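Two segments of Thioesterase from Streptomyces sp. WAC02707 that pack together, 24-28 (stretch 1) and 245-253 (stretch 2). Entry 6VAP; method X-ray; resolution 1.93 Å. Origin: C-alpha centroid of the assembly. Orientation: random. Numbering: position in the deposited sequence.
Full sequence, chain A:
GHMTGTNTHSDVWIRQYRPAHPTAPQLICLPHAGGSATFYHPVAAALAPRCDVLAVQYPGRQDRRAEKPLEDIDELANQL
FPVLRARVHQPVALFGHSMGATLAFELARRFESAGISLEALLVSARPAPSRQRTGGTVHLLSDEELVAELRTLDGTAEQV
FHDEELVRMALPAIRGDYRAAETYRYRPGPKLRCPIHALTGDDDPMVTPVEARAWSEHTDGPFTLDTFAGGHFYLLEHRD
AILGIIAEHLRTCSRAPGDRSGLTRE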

ATOM      1  N   ALA A  24      -7.580  16.570  11.126  1.00 46.46           N
ATOM      2  CA  ALA A  24      -7.660  15.142  10.875  1.00 40.07           C
ATOM      3  C   ALA A  24      -6.258  14.567  10.656  1.00 33.56           C
ATOM      4  O   ALA A  24      -5.454  15.138   9.911  1.00 29.45           O
ATOM      5  CB  ALA A  24      -8.553  14.860   9.654  1.00 35.28           C
ATOM      6  N   PRO A  25      -5.959  13.411  11.224  1.00 38.97           N
ATOM      7  CA  PRO A  25      -4.742  12.712  10.808  1.00 31.88           C
ATOM      8  C   PRO A  25      -4.880  12.274   9.369  1.00 25.84           C
ATOM      9  O   PRO A  25      -5.994  12.067   8.882  1.00 30.08           O
ATOM     10  CB  PRO A  25      -4.681  11.502  11.741  1.00 38.71           C
ATOM     11  CG  PRO A  25      -5.660  11.796  12.840  1.00 41.18           C
ATOM     12  CD  PRO A  25      -6.704  12.671  12.251  1.00 34.29           C
ATOM     13  N   GLN A  26      -3.731  12.077   8.713  1.00 23.77           N
ATOM     14  CA  GLN A  26      -3.666  11.700   7.304  1.00 35.90           C
ATOM     15  C   GLN A  26      -3.387  10.204   7.152  1.00 20.65           C
ATOM     16  O   GLN A  26      -2.592   9.624   7.896  1.00 21.01           O
ATOM     17  CB  GLN A  26      -2.585  12.480   6.553  1.00 47.63           C
ATOM     18  CG  GLN A  26      -2.991  13.882   6.149  1.00 68.52           C
ATOM     19  CD  GLN A  26      -1.975  14.529   5.231  1.00 81.04           C
ATOM     20  OE1 GLN A  26      -0.849  14.052   5.103  1.00 75.22           O
ATOM     21  NE2 GLN A  26      -2.367  15.616   4.584  1.00 97.52           N
ATOM     22  N   LEU A  27      -4.070   9.574   6.206  1.00 20.91           N
ATOM     23  CA  LEU A  27      -3.845   8.172   5.879  1.00 25.63           C
ATOM     24  C   LEU A  27      -3.557   8.091   4.379  1.00 32.17           C
ATOM     25  O   LEU A  27      -4.401   8.448   3.544  1.00 23.05           O
ATOM     26  CB  LEU A  27      -5.053   7.316   6.252  1.00 31.22           C
ATOM     27  CG  LEU A  27      -4.933   5.867   5.731  1.00 31.39           C
ATOM     28  CD1 LEU A  27      -3.907   5.117   6.515  1.00 29.56           C
ATOM     29  CD2 LEU A  27      -6.260   5.137   5.755  1.00 33.26           C
ATOM     30  N   ILE A  28      -2.352   7.667   4.042  1.00 27.35           N
ATOM     31  CA  ILE A  28      -1.944   7.521   2.652  1.00 23.09           C
ATOM     32  C   ILE A  28      -2.087   6.063   2.305  1.00 22.97           C
ATOM     33  O   ILE A  28      -1.475   5.226   2.967  1.00 18.03           O
ATOM     34  CB  ILE A  28      -0.499   7.989   2.443  1.00 19.78           C
ATOM     35  CG1 ILE A  28      -0.344   9.449   2.938  1.00 22.33           C
ATOM     36  CG2 ILE A  28      -0.103   7.895   0.963  1.00 29.13           C
ATOM     37  CD1 ILE A  28       1.077   9.775   3.298  1.00 34.56           C
TER
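Stretch 2 245-253: IIAEHLRTC

No hydrogen bond joins these two segments, and their closest approach pairs a carbon with an oxygen: CG of Pro25 lies 3.4 Å from the backbone O of Leu250, where the helix of stretch 2 is running out. The example illustrates a general principle of α/β packing, that a helix can pack on a strand through a few apolar side chains, with no hydrogen bond between them.

Stretch 1 approaches in extended conformation, with Ala24 and Pro25 leading into a strand that begins at Gln26 and continues beyond Ile28. Stretch 2 enters as helix, begun earlier in the chain, and carries Ile245 through His249 in regular helical conformation. The N-to-C directions of strand and helix make an angle of 134°, oblique but nearer antiparallel than parallel, and their axes come within 10.3 Å. The backbones are nearest at Pro25 and Leu250, whose CA atoms are 6.4 Å apart.

Side chains alternate along this extended segment, so Pro25, just before the strand, and Leu27, within it, direct their CA-to-CB bonds toward the helix, whereas Gln26 points away and finds hydrogen bonds for its side-chain amide elsewhere in the structure. On the helix, Ile246 and Leu250 are spaced four residues apart, about one turn, and therefore share a face. The opposed direction sets the pairing: Pro25 meets Leu250, and Leu27, two residues on, reaches back one turn to Ile246. Leu250 is the hub. Its CD2 lies 3.8 Å from CB of Pro25 and 4.1 Å from the backbone O of Gln26, while its CD1 sits 4.1 Å from CB of Leu27. CD2 of Leu27 in turn meets CG2 of Ile246 at 4.0 Å. The whole contact buries 241 Å², summed over both sides, a modest area with Leu250 contributing the largest share.

The end of the helix is closed by a Schellman motif. Arg251 takes up positive phi, and N of Thr252 bonds back to O of Ala247 at 2.9 Å, joined by a weak bond from N of Arg251 to O of Glu248 at 3.3 Å. The chain thus turns out of the helix, and Thr252 still faces stretch 1, its CG2 4.3 Å from CD of Pro25. The CA-to-CB bond of Arg251 points sideways and the end of its side chain leads away from stretch 1; its NH1 forms a salt bridge with OE2 of Glu248 at 3.2 Å, although the arginine is poorly ordered. The charged pair thus stays outside the apolar contact.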

ATOM      1  N   ILE A 245      -9.210  -1.068  12.978  1.00 20.49           N
ATOM      2  CA  ILE A 245      -7.787  -1.127  13.307  1.00 21.18           C
ATOM      3  C   ILE A 245      -7.089   0.147  12.837  1.00 27.81           C
ATOM      4  O   ILE A 245      -6.291   0.754  13.566  1.00 36.33           O
ATOM      5  CB  ILE A 245      -7.167  -2.387  12.678  1.00 31.53           C
ATOM      6  CG1 ILE A 245      -7.503  -3.617  13.544  1.00 45.57           C
ATOM      7  CG2 ILE A 245      -5.676  -2.251  12.554  1.00 32.93           C
ATOM      8  CD1 ILE A 245      -7.316  -4.945  12.828  1.00 54.74           C
ATOM      9  N   ILE A 246      -7.374   0.565  11.601  1.00 25.34           N
ATOM     10  CA  ILE A 246      -6.805   1.810  11.108  1.00 26.31           C
ATOM     11  C   ILE A 246      -7.195   2.950  12.032  1.00 29.40           C
ATOM     12  O   ILE A 246      -6.343   3.730  12.450  1.00 29.27           O
ATOM     13  CB  ILE A 246      -7.252   2.067   9.660  1.00 27.21           C
ATOM     14  CG1 ILE A 246      -6.534   1.111   8.704  1.00 28.24           C
ATOM     15  CG2 ILE A 246      -7.016   3.505   9.282  1.00 33.21           C
ATOM     16  CD1 ILE A 246      -7.201   1.053   7.325  1.00 31.08           C
ATOM     17  N   ALA A 247      -8.481   3.048  12.384  1.00 29.02           N
ATOM     18  CA  ALA A 247      -8.965   4.160  13.194  1.00 43.11           C
ATOM     19  C   ALA A 247      -8.302   4.159  14.558  1.00 33.83           C
ATOM     20  O   ALA A 247      -7.972   5.223  15.090  1.00 35.88           O
ATOM     21  CB  ALA A 247     -10.487   4.076  13.317  1.00 46.41           C
ATOM     22  N   GLU A 248      -8.102   2.978  15.149  1.00 29.66           N
ATOM     23  CA  GLU A 248      -7.428   2.916  16.442  1.00 35.12           C
ATOM     24  C   GLU A 248      -6.030   3.521  16.352  1.00 31.62           C
ATOM     25  O   GLU A 248      -5.588   4.235  17.262  1.00 34.77           O
ATOM     26  CB  GLU A 248      -7.356   1.466  16.927  1.00 55.30           C
ATOM     27  CG  GLU A 248      -6.813   1.302  18.345  1.00 75.01           C
ATOM     28  CD  GLU A 248      -7.674   1.997  19.386  1.00 87.94           C
ATOM     29  OE1 GLU A 248      -8.912   1.842  19.339  1.00 89.03           O
ATOM     30  OE2 GLU A 248      -7.109   2.704  20.248  1.00 95.11           O
ATOM     31  N   HIS A 249      -5.313   3.259  15.257  1.00 30.42           N
ATOM     32  CA  HIS A 249      -3.952   3.789  15.142  1.00 36.95           C
ATOM     33  C   HIS A 249      -3.930   5.308  15.007  1.00 37.90           C
ATOM     34  O   HIS A 249      -3.001   5.965  15.497  1.00 48.63           O
ATOM     35  CB  HIS A 249      -3.246   3.151  13.951  1.00 40.68           C
ATOM     36  CG  HIS A 249      -2.562   1.859  14.282  1.00 28.74           C
ATOM     37  ND1 HIS A 249      -1.254   1.802  14.716  1.00 39.74           N
ATOM     38  CD2 HIS A 249      -3.015   0.580  14.272  1.00 38.98           C
ATOM     39  CE1 HIS A 249      -0.923   0.540  14.934  1.00 36.62           C
ATOM     40  NE2 HIS A 249      -1.973  -0.220  14.678  1.00 35.64           N
ATOM     41  N   LEU A 250      -4.946   5.881  14.368  1.00 33.29           N
ATOM     42  CA  LEU A 250      -5.016   7.317  14.162  1.00 36.50           C
ATOM     43  C   LEU A 250      -5.888   8.026  15.185  1.00 39.96           C
ATOM     44  O   LEU A 250      -6.139   9.223  15.036  1.00 45.23           O
ATOM     45  CB  LEU A 250      -5.521   7.619  12.753  1.00 44.81           C
ATOM     46  CG  LEU A 250      -4.624   7.103  11.634  1.00 45.73           C
ATOM     47  CD1 LEU A 250      -5.343   7.126  10.311  1.00 47.57           C
ATOM     48  CD2 LEU A 250      -3.346   7.907  11.567  1.00124.74           C
ATOM     49  N   ARG A 251      -6.321   7.332  16.235  1.00 40.00           N
ATOM     50  CA  ARG A 251      -7.047   7.952  17.348  1.00 45.21           C
ATOM     51  C   ARG A 251      -8.384   8.534  16.878  1.00 54.66           C
ATOM     52  O   ARG A 251      -8.756   9.664  17.210  1.00 68.72           O
ATOM     53  CB  ARG A 251      -6.200   9.026  18.043  1.00 66.02           C
ATOM     54  CG  ARG A 251      -4.758   8.613  18.318  1.00 75.95           C
ATOM     55  CD  ARG A 251      -4.676   7.550  19.403  1.00 89.26           C
ATOM     56  NE  ARG A 251      -3.661   6.540  19.106  1.00100.05           N
ATOM     57  CZ  ARG A 251      -3.722   5.265  19.485  1.00109.15           C
ATOM     58  NH1 ARG A 251      -4.754   4.820  20.191  1.00114.80           N
ATOM     59  NH2 ARG A 251      -2.744   4.430  19.157  1.00109.28           N
ATOM     60  N   THR A 252      -9.123   7.739  16.105  1.00 54.20           N
ATOM     61  CA  THR A 252     -10.413   8.149  15.568  1.00 55.39           C
ATOM     62  C   THR A 252     -11.387   6.977  15.653  1.00 58.37           C
ATOM     63  O   THR A 252     -11.058   5.888  16.141  1.00 55.84           O
ATOM     64  CB  THR A 252     -10.293   8.618  14.111  1.00 62.79           C
ATOM     65  OG1 THR A 252      -9.884   7.515  13.282  1.00 53.92           O
ATOM     66  CG2 THR A 252      -9.284   9.745  13.982  1.00 65.87           C
ATOM     67  N   CYS A 253     -12.604   7.199  15.163  1.00 67.38           N
ATOM     68  CA  CYS A 253     -13.638   6.176  15.098  1.00 66.03           C
ATOM     69  C   CYS A 253     -13.981   5.902  13.638  1.00 62.48           C
ATOM     70  O   CYS A 253     -13.686   6.705  12.748  1.00 64.86           O
ATOM     71  CB  CYS A 253     -14.896   6.603  15.869  1.00 62.51           C
ATOM     72  SG  CYS A 253     -15.804   7.992  15.127  1.00 68.87           S
TER